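Long-range contacts in Oxidored_FMN domain-containing protein (PDB 6L6J), which probably oxidises the amine 6-hydroxypseudooxynicotine, and binds FMN, a [4Fe-4S] cluster and ADP: residues G545-Y550 with G578-V583; S522-D527 with T549-A554; S593-S598 with M608-V613; R431-L436 with A534-D539; A483-E488 with T508-L513. All blocks are in the same frame, centred on the assembly; numbering follows the deposited sequence.

Interaction 1: residues G545-Y550 with G578-V583; sequences GCKVTY and GIEIVV
The carbonyl oxygen Y550 O is gripped twice from 578-583: once by an N-H and once by a CA-H. V582 N donates to Y550 O at 2.7 Å, almost straight at 177° and nearly along the C=O axis, while I581 CA adds a weaker CA-H contact. This is parallel beta pairing, with T549 opposite E580 and Y550 opposite I581. Strand 580-582 joins the sheet beside strand 547-552 after a crossover through helix 567-577, whose M574 touches Y550, I579 and I581. The ladder continues with Y550 N to E580 O at 2.5 Å and E580 N to V548 O at 3.0 Å. G545 and G578 each end a preceding helix in a Schellman motif with positive phi, so both segments leave a helix in the same way.

On the face bearing T549 and E580, K547 starts with CG anti to the backbone N and then bends at chi2 (73°). This turn carries NZ obliquely across to E580 OE2, a 3.1 Å salt bridge met nearly along the C-O axis; G578 O adds a weak bond to NZ. T549 and E580 run alongside each other, and T549 CG2 comes to 3.5 Å from V582 CG2. An alanine at T549 would lack both OG1 and CG2, which would probably loosen the packing against E580 CB and V582 CG2. On the other face V548 and I579 lie side by side, V548 CB being 4.0 Å from I579 CG1. Further along, Y550 CD1 meets I581 CG2 obliquely at 4.2 Å.

Interaction 2: residues S522-D527 with T549-A554; sequences SVIVYD and TYVTTA
Parallel beta pairing joins two inner strands of the mixed sheet here, 522-527 being flanked on its other side by strand 612-621 and 547-552 by strand 580-582. The evidence is an unbroken run of four backbone bonds, T549 N to V523 O, V525 N to T549 O, V551 N to V525 O and D527 N to V551 O. All lie nearly along the accepting C=O axis; the last, D527 N to V551 O, measures 2.9 Å at 169°.

On one face I524 CG2 meets V551 CG2 at 3.9 Å, and Y526 CD1 crosses V551 CG1 obliquely at the same separation. Y526 OH has its main partner in H494. The two strands and helix 533-542 between them form a beta-alpha-beta unit, and on the helix side V525 packs against A534, V537 and L541.

That side also holds the polar end of the contact. D527, with CG anti to the backbone N (chi1 -176°), takes Y550 OH on the anti lone pair of OD2, the OH to OD2 distance refining to 2.4 Å. Its carboxylate is turned 61° from the ring, and OD1 is held by the amides of D529 and Y530. S558 N is also bonded to Y550 OH. T552 OG1, anti to its own backbone N, is used twice: it donates to D527 O at 2.9 Å and accepts from A554 N at 3.1 Å, an ST turn. A valine at T552 would remove the hydroxyl and both its bonds, which would probably loosen the strand end. The hydroxyl of the next residue, T553, bonds E528 OE2.

Interaction 3: residues S593-S598 with M608-V613; sequences SSVKVS and MAADAV
Backbone bonding defines this contact as part of the beta hairpin made by strands 594-599 and 605-609, two members of a three-stranded antiparallel sheet with 585-590. Such a meander is consistent with the dinucleotide-binding type of alpha/beta domain. V595 and M608 form a hydrogen-bonded pair: V595 N donates to M608 O at 2.9 Å and M608 N to V595 O at 3.0 Å, each nearly along the accepting C=O axis. S594 and A609 are the neighbouring non-hydrogen-bonded pair, their CA atoms 4.2 Å apart. One step further, A610 N reaches S593 O at 3.1 Å, but from 57° above the carbonyl plane, so the bond misses the lone pairs as the chain turns out of regular pairing.

Among polar side chains, S594 OG is hydrogen-bonded to E607 OE1 of the partner strand. D611 N bonds S522 OG, which ties the turn before strand 612-621 to strand 522-527.

The apolar contacts gather on the face bearing V595 and M608. M608 has CG anti to its carbonyl carbon and an extended chain beyond (chi2 -173°, chi3 169°), which carries the terminal CE along to V597, the two side chains crossing at about a right angle. There M608 CE lies 4.2 Å from V597 CG2, while M608 CB lies equally far from V595 CG2. I524 touches V595, M608 and A610, so the hairpin lies against the main sheet through this face. V595 and V613 reach tip to tip, with V595 CG1 3.8 Å from V613 CG2.

Interaction 4: residues R431-L436 with A534-D539; sequences RRLPRL and AAVVAD. With SO4 (sulfate ion), chain E.
Both oxygens of the buried carboxylate of D539 are paired with arginines. R435 NH1 donates to D539 OD2 at 3.1 Å (N-H...O 154°), a salt bridge on the syn lone pair, and R543 NE takes OD1. OD2 lies in the R435 guanidinium plane, whereas the guanidinium and carboxylate planes stand 62° apart. With R435 and R543 on its two oxygens, the carboxylate is likely to stay ionised. R435 NE is satisfied by the backbone oxygen R271 O.

R435 gets there through a type II beta turn from L433 to L436, closed by L436 N to L433 O at 3.3 Å. R435 has the positive phi (70°) expected at the third position, and its chain bends at chi2 and chi3 toward helix 533-542. The turn belongs to the NAD(P)-binding Rossmann-like region and the helix to the second alpha/beta region, while R271 comes from the flavin oxidoreductase barrel, so three parts of the fold meet here.

V536, with CG1 anti to the backbone N, is the apolar counterpart. Its CG1 sits 3.5 Å from L433 CB, crossing that side chain at about a right angle, and 4.2 Å from P434 CD.

At the other end of the loop R432 NE donates to O2 of a sulfate ion at 2.7 Å, with a weak second bond from NH2. R432 NH2 also pairs with E422 OE1, and R432 NH1 donates to V428 O.

Interaction 5: residues A483-E488 with T508-L513; sequences AKWRGE and TPEDIL
W485 is met on a face and at an edge by the first turn of helix 509-513. P509 lies over the five-membered ring in a CH-pi contact, its CB 3.9 Å from the ring centroid and 19° off the normal. E510 OE2 comes instead in the ring plane, 3.2 Å from W485 CD1, and there accepts W485 N at 3.1 Å on its anti lone pair (N-H...O 170°). The same carboxylate oxygen thus faces both the backbone and the indole edge of one residue, the carboxylate plane being tilted 32° from the ring. Two residues on from W485, G487 CA lies 3.5 Å from T508 CG2; a CB built on G487 would collide with that methyl.

What sets the glutamate is the chain bend at chi2 and its other oxygen, OE1, in a salt bridge with R429 of helix 426-430. A positive partner there would probably favour the charged form. The helix start that carries P509 and E510 is fixed by a capping box: T508, at the N-cap, takes E510 N on OG1 at 3.0 Å, and D511 OD2 returns a bond from T508 N at 3.3 Å. D511 OD1 pairs with R516.

On the strand side R486 holds E488 OE1, two residues on, side-on with NE and NH2, NE to OE1 being 3.1 Å. Strand 483-485 is paired antiparallel with strand 612-621, and V616 of that strand touches both W485 and P509. A483, at the start of the strand, touches the bound ADP.

Interactions 1 and 2 share T549 and Y550, their centres about 7 Å apart, so strand 547-552 is bonded on both edges. Interaction 3 meets interaction 2 where I524 CD1 lies 3.3 Å from V595 CG2, and interaction 1 where V582 CG2 lies 3.7 Å from M608 CE. Interaction 4 is tied to interaction 2 by helix 533-542, with V525 CG1 to V537 CG2 at 3.3 Å, and to interaction 5 by L433 CD1 to L513 CD2 at 3.5 Å. Interactions 1, 2 and 3 lie away from the cofactors. L436 of interaction 4 comes to about 11 Å from the [4Fe-4S] cluster by its side chain, and the side chain of W485 in interaction 5 is about 5 Å from that of the ADP-binding R426.

Interaction 1: residues G545-Y550 with G578-V583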
# COMPACT_ATOMS: atom_id res chain seq x y z
N GLY A 545 -6.92 9.16 29.03
CA GLY A 545 -6.71 10.33 29.90
C GLY A 545 -5.28 10.42 30.43
O GLY A 545 -5.01 11.37 31.21
N CYS A 546 -4.39 9.50 30.06
CA CYS A 546 -2.93 9.60 30.40
C CYS A 546 -2.29 10.72 29.57
O CYS A 546 -2.67 10.89 28.42
CB CYS A 546 -2.15 8.32 30.13
SG CYS A 546 -2.90 6.84 30.83
N LYS A 547 -1.36 11.46 30.18
CA LYS A 547 -0.41 12.34 29.46
C LYS A 547 0.70 11.44 28.90
O LYS A 547 1.45 10.88 29.72
CB LYS A 547 0.13 13.43 30.40
CG LYS A 547 1.35 14.20 29.89
CD LYS A 547 1.07 15.18 28.77
CE LYS A 547 2.31 15.50 27.95
NZ LYS A 547 2.09 16.64 27.02
N VAL A 548 0.77 11.30 27.57
CA VAL A 548 1.75 10.43 26.87
C VAL A 548 2.93 11.26 26.34
O VAL A 548 2.67 12.30 25.71
CB VAL A 548 1.09 9.63 25.73
CG1 VAL A 548 2.09 8.70 25.04
CG2 VAL A 548 -0.10 8.82 26.23
N THR A 549 4.15 10.78 26.56
CA THR A 549 5.35 11.16 25.78
C THR A 549 5.79 9.97 24.92
O THR A 549 6.12 8.90 25.48
CB THR A 549 6.49 11.65 26.69
OG1 THR A 549 6.10 12.87 27.33
CG2 THR A 549 7.78 11.94 25.95
N TYR A 550 5.85 10.14 23.60
CA TYR A 550 6.39 9.13 22.66
C TYR A 550 7.90 9.38 22.51
O TYR A 550 8.26 10.52 22.12
CB TYR A 550 5.69 9.19 21.30
CG TYR A 550 6.38 8.41 20.21
CD1 TYR A 550 7.37 8.97 19.43
CD2 TYR A 550 6.07 7.07 20.00
CE1 TYR A 550 8.01 8.24 18.44
CE2 TYR A 550 6.70 6.33 19.02
CZ TYR A 550 7.68 6.91 18.24
OH TYR A 550 8.31 6.17 17.29
N GLY A 578 -2.06 16.19 21.99
CA GLY A 578 -1.02 16.63 22.93
C GLY A 578 -0.23 15.44 23.47
O GLY A 578 -0.07 15.36 24.72
N ILE A 579 0.22 14.57 22.55
CA ILE A 579 1.23 13.50 22.78
C ILE A 579 2.61 14.11 22.47
O ILE A 579 2.87 14.55 21.33
CB ILE A 579 0.92 12.22 21.98
CG1 ILE A 579 -0.32 11.48 22.51
CG2 ILE A 579 2.13 11.27 21.92
CD1 ILE A 579 -0.65 10.18 21.79
N GLU A 580 3.45 14.16 23.50
CA GLU A 580 4.86 14.63 23.41
C GLU A 580 5.64 13.68 22.48
O GLU A 580 5.52 12.43 22.64
CB GLU A 580 5.47 14.65 24.80
CG GLU A 580 6.46 15.77 25.00
CD GLU A 580 5.82 17.15 24.97
OE1 GLU A 580 6.47 18.08 24.40
OE2 GLU A 580 4.69 17.30 25.54
N ILE A 581 6.39 14.26 21.53
CA ILE A 581 7.34 13.53 20.64
C ILE A 581 8.77 13.87 21.07
O ILE A 581 9.17 15.05 20.95
CB ILE A 581 7.09 13.87 19.17
CG1 ILE A 581 5.61 13.76 18.80
CG2 ILE A 581 7.96 13.01 18.26
CD1 ILE A 581 5.26 14.38 17.46
N VAL A 582 9.50 12.84 21.53
CA VAL A 582 10.97 12.86 21.76
C VAL A 582 11.65 11.91 20.77
O VAL A 582 11.23 10.75 20.67
CB VAL A 582 11.31 12.48 23.22
CG1 VAL A 582 12.82 12.57 23.50
CG2 VAL A 582 10.54 13.32 24.24
N VAL A 583 12.74 12.35 20.14
CA VAL A 583 13.50 11.58 19.12
C VAL A 583 15.01 11.57 19.42
O VAL A 583 15.45 12.24 20.38
CB VAL A 583 13.21 12.12 17.72
CG1 VAL A 583 11.73 11.88 17.38
CG2 VAL A 583 13.62 13.58 17.56

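Interaction 2: residues S522-D527 with T549-A554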
# COMPACT_ATOMS: atom_id res chain seq x y z
N SER A 522 1.22 10.36 34.01
CA SER A 522 2.15 10.46 32.86
C SER A 522 2.55 9.03 32.47
O SER A 522 2.49 8.14 33.33
CB SER A 522 3.34 11.29 33.22
OG SER A 522 4.03 10.72 34.32
N VAL A 523 2.89 8.82 31.20
CA VAL A 523 3.40 7.51 30.70
C VAL A 523 4.34 7.78 29.52
O VAL A 523 4.00 8.62 28.63
CB VAL A 523 2.26 6.54 30.34
CG1 VAL A 523 1.19 7.20 29.49
CG2 VAL A 523 2.76 5.29 29.65
N ILE A 524 5.50 7.12 29.56
CA ILE A 524 6.51 7.09 28.46
C ILE A 524 6.31 5.81 27.65
O ILE A 524 6.34 4.70 28.25
CB ILE A 524 7.94 7.20 29.00
CG1 ILE A 524 8.28 8.65 29.35
CG2 ILE A 524 8.92 6.61 28.00
CD1 ILE A 524 9.59 8.82 30.09
N VAL A 525 6.09 5.97 26.35
CA VAL A 525 6.07 4.84 25.38
C VAL A 525 7.39 4.91 24.64
O VAL A 525 7.66 5.96 24.05
CB VAL A 525 4.87 4.88 24.41
CG1 VAL A 525 4.78 3.63 23.57
CG2 VAL A 525 3.57 5.10 25.15
N TYR A 526 8.20 3.86 24.78
CA TYR A 526 9.57 3.77 24.19
C TYR A 526 9.47 2.87 22.96
O TYR A 526 9.05 1.70 23.10
CB TYR A 526 10.55 3.25 25.24
CG TYR A 526 12.00 3.29 24.84
CD1 TYR A 526 12.59 4.42 24.30
CD2 TYR A 526 12.82 2.19 25.07
CE1 TYR A 526 13.94 4.44 23.98
CE2 TYR A 526 14.16 2.20 24.77
CZ TYR A 526 14.72 3.33 24.21
OH TYR A 526 16.05 3.31 23.89
N ASP A 527 9.76 3.45 21.80
CA ASP A 527 9.64 2.80 20.47
C ASP A 527 11.04 2.43 19.97
O ASP A 527 11.78 3.34 19.56
CB ASP A 527 8.90 3.71 19.49
CG ASP A 527 8.66 3.04 18.16
OD1 ASP A 527 8.79 1.79 18.11
OD2 ASP A 527 8.34 3.79 17.19
N THR A 549 4.15 10.78 26.56
CA THR A 549 5.35 11.16 25.78
C THR A 549 5.79 9.97 24.92
O THR A 549 6.12 8.90 25.48
CB THR A 549 6.49 11.65 26.69
OG1 THR A 549 6.10 12.87 27.33
CG2 THR A 549 7.78 11.94 25.95
N TYR A 550 5.85 10.14 23.60
CA TYR A 550 6.39 9.13 22.66
C TYR A 550 7.90 9.38 22.51
O TYR A 550 8.26 10.52 22.12
CB TYR A 550 5.69 9.19 21.30
CG TYR A 550 6.38 8.41 20.21
CD1 TYR A 550 7.37 8.97 19.43
CD2 TYR A 550 6.07 7.07 20.00
CE1 TYR A 550 8.01 8.24 18.44
CE2 TYR A 550 6.70 6.33 19.02
CZ TYR A 550 7.68 6.91 18.24
OH TYR A 550 8.31 6.17 17.29
N VAL A 551 8.72 8.36 22.79
CA VAL A 551 10.21 8.46 22.86
C VAL A 551 10.79 7.41 21.91
O VAL A 551 10.43 6.22 22.12
CB VAL A 551 10.73 8.23 24.29
CG1 VAL A 551 12.25 8.31 24.38
CG2 VAL A 551 10.10 9.18 25.30
N THR A 552 11.62 7.81 20.93
CA THR A 552 12.35 6.84 20.07
C THR A 552 13.84 7.18 19.96
O THR A 552 14.22 8.36 20.09
CB THR A 552 11.73 6.71 18.68
OG1 THR A 552 12.48 5.67 18.05
CG2 THR A 552 11.77 7.99 17.86
N THR A 553 14.64 6.14 19.66
CA THR A 553 16.10 6.20 19.36
C THR A 553 16.31 6.63 17.91
O THR A 553 17.40 7.13 17.59
CB THR A 553 16.78 4.86 19.64
OG1 THR A 553 16.05 3.85 18.93
CG2 THR A 553 16.84 4.52 21.12
N ALA A 554 15.29 6.44 17.08
CA ALA A 554 15.23 6.88 15.67
C ALA A 554 15.13 8.41 15.58
O ALA A 554 14.70 9.07 16.56
CB ALA A 554 14.08 6.20 14.97

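Interaction 3: residues S593-S598 with M608-V613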
# COMPACT_ATOMS: atom_id res chain seq x y z
N SER A 593 9.43 6.37 39.42
CA SER A 593 8.52 7.46 38.97
C SER A 593 9.22 8.39 37.96
O SER A 593 8.71 9.50 37.72
CB SER A 593 8.03 8.23 40.17
OG SER A 593 9.05 9.11 40.65
N SER A 594 10.34 7.96 37.39
CA SER A 594 11.03 8.69 36.28
C SER A 594 11.93 7.73 35.50
O SER A 594 12.29 6.66 36.04
CB SER A 594 11.79 9.88 36.80
OG SER A 594 12.87 9.48 37.64
N VAL A 595 12.28 8.09 34.28
CA VAL A 595 13.34 7.40 33.49
C VAL A 595 14.49 8.39 33.27
O VAL A 595 14.21 9.60 33.07
CB VAL A 595 12.80 6.85 32.15
CG1 VAL A 595 11.50 6.09 32.35
CG2 VAL A 595 12.63 7.94 31.11
N LYS A 596 15.73 7.89 33.37
CA LYS A 596 16.93 8.58 32.87
C LYS A 596 17.05 8.25 31.38
O LYS A 596 16.89 7.05 31.01
CB LYS A 596 18.18 8.17 33.65
CG LYS A 596 18.30 8.78 35.05
CD LYS A 596 19.66 8.55 35.70
CE LYS A 596 19.68 8.89 37.19
NZ LYS A 596 19.00 7.87 38.02
N VAL A 597 17.25 9.28 30.55
CA VAL A 597 17.43 9.15 29.08
C VAL A 597 18.74 9.83 28.67
O VAL A 597 19.26 10.65 29.42
CB VAL A 597 16.22 9.73 28.31
CG1 VAL A 597 14.91 9.12 28.78
CG2 VAL A 597 16.17 11.24 28.37
N SER A 598 19.23 9.48 27.50
CA SER A 598 20.46 10.01 26.87
C SER A 598 20.13 10.37 25.42
O SER A 598 19.47 9.54 24.76
CB SER A 598 21.55 8.97 26.95
OG SER A 598 22.72 9.43 26.32
N MET A 608 12.96 12.29 32.94
CA MET A 608 11.53 12.47 32.59
C MET A 608 10.69 11.79 33.67
O MET A 608 10.93 10.61 33.96
CB MET A 608 11.20 11.84 31.23
CG MET A 608 12.02 12.39 30.07
SD MET A 608 11.48 11.79 28.44
CE MET A 608 12.44 12.91 27.42
N ALA A 609 9.74 12.52 34.23
CA ALA A 609 8.71 11.96 35.12
C ALA A 609 7.90 10.95 34.30
O ALA A 609 7.72 11.17 33.09
CB ALA A 609 7.88 13.07 35.71
N ALA A 610 7.49 9.85 34.91
CA ALA A 610 6.75 8.77 34.23
C ALA A 610 6.12 7.84 35.27
O ALA A 610 6.86 7.06 35.88
CB ALA A 610 7.69 8.04 33.31
N ASP A 611 4.80 7.94 35.46
CA ASP A 611 4.07 7.08 36.41
C ASP A 611 3.99 5.67 35.82
O ASP A 611 4.07 4.70 36.58
CB ASP A 611 2.74 7.73 36.78
CG ASP A 611 2.93 9.04 37.53
OD1 ASP A 611 3.72 9.04 38.52
OD2 ASP A 611 2.31 10.06 37.11
N ALA A 612 3.87 5.57 34.49
CA ALA A 612 3.96 4.29 33.75
C ALA A 612 4.99 4.41 32.61
O ALA A 612 5.45 5.56 32.29
CB ALA A 612 2.61 3.89 33.23
N VAL A 613 5.36 3.26 32.05
CA VAL A 613 6.38 3.11 30.97
C VAL A 613 5.96 1.94 30.09
O VAL A 613 5.81 0.84 30.66
CB VAL A 613 7.78 2.86 31.56
CG1 VAL A 613 8.79 2.48 30.48
CG2 VAL A 613 8.28 4.04 32.38

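Interaction 4: residues R431-L436 with A534-D539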
# COMPACT_ATOMS: atom_id res chain seq x y z
N ARG A 431 -6.89 -5.54 16.29
CA ARG A 431 -8.00 -4.91 15.50
C ARG A 431 -8.86 -4.02 16.39
O ARG A 431 -9.53 -3.14 15.84
CB ARG A 431 -8.90 -5.94 14.81
CG ARG A 431 -9.87 -6.67 15.74
CD ARG A 431 -10.55 -7.83 15.06
NE ARG A 431 -11.42 -7.39 13.96
CZ ARG A 431 -12.02 -8.19 13.08
NH1 ARG A 431 -11.84 -9.51 13.13
NH2 ARG A 431 -12.77 -7.67 12.13
N ARG A 432 -8.82 -4.24 17.72
CA ARG A 432 -9.56 -3.45 18.75
C ARG A 432 -8.76 -2.24 19.26
O ARG A 432 -9.33 -1.47 20.04
CB ARG A 432 -9.94 -4.35 19.92
CG ARG A 432 -11.11 -5.29 19.62
CD ARG A 432 -11.06 -6.48 20.53
NE ARG A 432 -12.27 -7.28 20.48
CZ ARG A 432 -12.51 -8.29 19.65
NH1 ARG A 432 -11.64 -8.65 18.72
NH2 ARG A 432 -13.66 -8.95 19.73
N LEU A 433 -7.48 -2.10 18.88
CA LEU A 433 -6.68 -0.89 19.22
C LEU A 433 -7.08 0.26 18.30
O LEU A 433 -7.49 0.04 17.17
CB LEU A 433 -5.18 -1.19 19.05
CG LEU A 433 -4.57 -2.16 20.06
CD1 LEU A 433 -3.13 -2.43 19.69
CD2 LEU A 433 -4.68 -1.62 21.48
N PRO A 434 -6.96 1.53 18.74
CA PRO A 434 -7.41 2.66 17.93
C PRO A 434 -6.73 2.70 16.55
O PRO A 434 -5.52 2.57 16.45
CB PRO A 434 -7.01 3.89 18.75
CG PRO A 434 -6.88 3.38 20.16
CD PRO A 434 -6.34 1.97 20.00
N ARG A 435 -7.58 2.83 15.54
CA ARG A 435 -7.36 3.06 14.08
C ARG A 435 -6.77 1.83 13.39
O ARG A 435 -6.45 1.96 12.21
CB ARG A 435 -6.74 4.43 13.78
CG ARG A 435 -5.33 4.71 14.25
CD ARG A 435 -5.20 6.15 14.77
NE ARG A 435 -5.88 7.10 13.91
CZ ARG A 435 -6.19 8.36 14.22
NH1 ARG A 435 -5.83 8.87 15.38
NH2 ARG A 435 -6.83 9.12 13.35
N LEU A 436 -6.87 0.66 14.02
CA LEU A 436 -6.40 -0.62 13.43
C LEU A 436 -7.59 -1.52 13.10
O LEU A 436 -7.39 -2.71 12.91
CB LEU A 436 -5.48 -1.33 14.43
CG LEU A 436 -4.06 -0.79 14.56
CD1 LEU A 436 -3.18 -1.87 15.16
CD2 LEU A 436 -3.49 -0.32 13.23
N ALA A 534 3.78 1.15 18.75
CA ALA A 534 4.06 2.14 19.82
C ALA A 534 3.18 3.37 19.61
O ALA A 534 2.70 3.91 20.64
CB ALA A 534 5.52 2.48 19.88
N ALA A 535 2.99 3.82 18.37
CA ALA A 535 2.17 5.02 18.07
C ALA A 535 0.72 4.69 18.43
O ALA A 535 -0.02 5.58 18.92
CB ALA A 535 2.29 5.47 16.63
N VAL A 536 0.34 3.44 18.23
CA VAL A 536 -1.06 2.99 18.48
C VAL A 536 -1.29 2.94 20.00
O VAL A 536 -2.38 3.35 20.43
CB VAL A 536 -1.36 1.66 17.74
CG1 VAL A 536 -2.73 1.10 18.08
CG2 VAL A 536 -1.26 1.85 16.24
N VAL A 537 -0.31 2.49 20.79
CA VAL A 537 -0.51 2.36 22.26
C VAL A 537 -0.60 3.79 22.81
O VAL A 537 -1.52 4.06 23.57
CB VAL A 537 0.52 1.49 23.00
CG1 VAL A 537 0.58 0.08 22.44
CG2 VAL A 537 1.89 2.07 23.01
N ALA A 538 0.26 4.68 22.33
CA ALA A 538 0.28 6.11 22.69
C ALA A 538 -1.13 6.67 22.55
O ALA A 538 -1.67 7.21 23.52
CB ALA A 538 1.27 6.86 21.82
N ASP A 539 -1.71 6.50 21.36
CA ASP A 539 -3.07 6.97 21.01
C ASP A 539 -4.06 6.40 22.03
O ASP A 539 -4.79 7.18 22.63
CB ASP A 539 -3.46 6.58 19.58
CG ASP A 539 -4.50 7.50 18.98
OD1 ASP A 539 -5.52 7.76 19.64
OD2 ASP A 539 -4.25 7.99 17.87
S SO4 E . -15.46 -6.80 22.83
O1 SO4 E . -16.61 -7.19 22.01
O2 SO4 E . -14.24 -7.45 22.34
O3 SO4 E . -15.30 -5.35 22.75
O4 SO4 E . -15.70 -7.19 24.22

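Interaction 5: residues A483-E488 with T508-L513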
# COMPACT_ATOMS: atom_id res chain seq x y z
N ALA A 483 3.75 -15.04 18.27
CA ALA A 483 4.82 -14.46 19.12
C ALA A 483 4.19 -13.61 20.24
O ALA A 483 2.97 -13.57 20.32
CB ALA A 483 5.76 -13.65 18.27
N LYS A 484 5.04 -12.99 21.05
CA LYS A 484 4.67 -12.11 22.19
C LYS A 484 5.63 -10.92 22.23
O LYS A 484 6.82 -11.07 21.92
CB LYS A 484 4.74 -12.88 23.52
CG LYS A 484 3.49 -13.68 23.87
CD LYS A 484 3.49 -14.22 25.30
CE LYS A 484 3.70 -13.13 26.35
NZ LYS A 484 3.45 -13.63 27.72
N TRP A 485 5.14 -9.76 22.65
CA TRP A 485 6.00 -8.60 22.96
C TRP A 485 6.70 -8.87 24.29
O TRP A 485 6.07 -9.38 25.22
CB TRP A 485 5.19 -7.29 22.94
CG TRP A 485 4.55 -7.08 21.61
CD1 TRP A 485 3.41 -7.68 21.14
CD2 TRP A 485 5.06 -6.28 20.53
NE1 TRP A 485 3.15 -7.25 19.86
CE2 TRP A 485 4.14 -6.40 19.47
CE3 TRP A 485 6.17 -5.44 20.39
CZ2 TRP A 485 4.32 -5.73 18.26
CZ3 TRP A 485 6.35 -4.77 19.20
CH2 TRP A 485 5.44 -4.93 18.14
N ARG A 486 8.01 -8.66 24.30
CA ARG A 486 8.91 -8.88 25.44
C ARG A 486 9.03 -7.57 26.23
O ARG A 486 8.66 -6.50 25.66
CB ARG A 486 10.27 -9.32 24.89
CG ARG A 486 10.97 -8.22 24.09
CD ARG A 486 12.06 -8.78 23.20
NE ARG A 486 13.14 -9.40 23.96
CZ ARG A 486 14.21 -9.95 23.42
NH1 ARG A 486 14.36 -9.93 22.11
NH2 ARG A 486 15.14 -10.48 24.19
N GLY A 487 9.58 -7.63 27.44
CA GLY A 487 9.47 -6.51 28.40
C GLY A 487 10.77 -6.15 29.11
O GLY A 487 10.67 -5.47 30.16
N GLU A 488 11.93 -6.52 28.58
CA GLU A 488 13.24 -6.13 29.17
C GLU A 488 13.89 -5.03 28.29
O GLU A 488 15.05 -4.66 28.54
CB GLU A 488 14.06 -7.39 29.47
CG GLU A 488 14.69 -8.09 28.29
CD GLU A 488 13.75 -8.61 27.20
OE1 GLU A 488 13.71 -9.86 26.98
OE2 GLU A 488 13.10 -7.77 26.53
N THR A 508 4.40 -3.71 28.69
CA THR A 508 4.67 -4.06 27.28
C THR A 508 3.37 -3.94 26.51
O THR A 508 2.30 -3.84 27.12
CB THR A 508 5.21 -5.49 27.16
OG1 THR A 508 4.09 -6.36 26.98
CG2 THR A 508 6.02 -5.93 28.36
N PRO A 509 3.40 -3.93 25.16
CA PRO A 509 2.17 -3.93 24.36
C PRO A 509 1.16 -5.02 24.76
O PRO A 509 -0.00 -4.79 24.54
CB PRO A 509 2.68 -4.17 22.93
CG PRO A 509 4.07 -3.58 22.93
CD PRO A 509 4.60 -3.84 24.32
N GLU A 510 1.60 -6.14 25.33
CA GLU A 510 0.71 -7.25 25.79
C GLU A 510 -0.38 -6.70 26.72
O GLU A 510 -1.57 -6.99 26.48
CB GLU A 510 1.51 -8.37 26.46
CG GLU A 510 2.33 -9.20 25.48
CD GLU A 510 1.57 -9.82 24.31
OE1 GLU A 510 0.45 -10.32 24.52
OE2 GLU A 510 2.09 -9.79 23.18
N ASP A 511 0.01 -5.89 27.71
CA ASP A 511 -0.89 -5.27 28.72
C ASP A 511 -1.91 -4.35 28.03
O ASP A 511 -3.09 -4.38 28.42
CB ASP A 511 -0.10 -4.50 29.78
CG ASP A 511 0.87 -5.37 30.56
OD1 ASP A 511 0.41 -6.37 31.15
OD2 ASP A 511 2.08 -5.07 30.55
N ILE A 512 -1.47 -3.57 27.05
CA ILE A 512 -2.36 -2.58 26.36
C ILE A 512 -3.32 -3.32 25.44
O ILE A 512 -4.48 -2.89 25.36
CB ILE A 512 -1.55 -1.52 25.59
CG1 ILE A 512 -0.42 -0.94 26.44
CG2 ILE A 512 -2.48 -0.43 25.07
CD1 ILE A 512 -0.81 -0.58 27.86
N LEU A 513 -2.85 -4.38 24.79
CA LEU A 513 -3.68 -5.29 23.96
C LEU A 513 -4.74 -5.97 24.84
O LEU A 513 -5.85 -6.21 24.35
CB LEU A 513 -2.76 -6.29 23.24
CG LEU A 513 -1.97 -5.72 22.04
CD1 LEU A 513 -0.71 -6.51 21.77
CD2 LEU A 513 -2.83 -5.69 20.79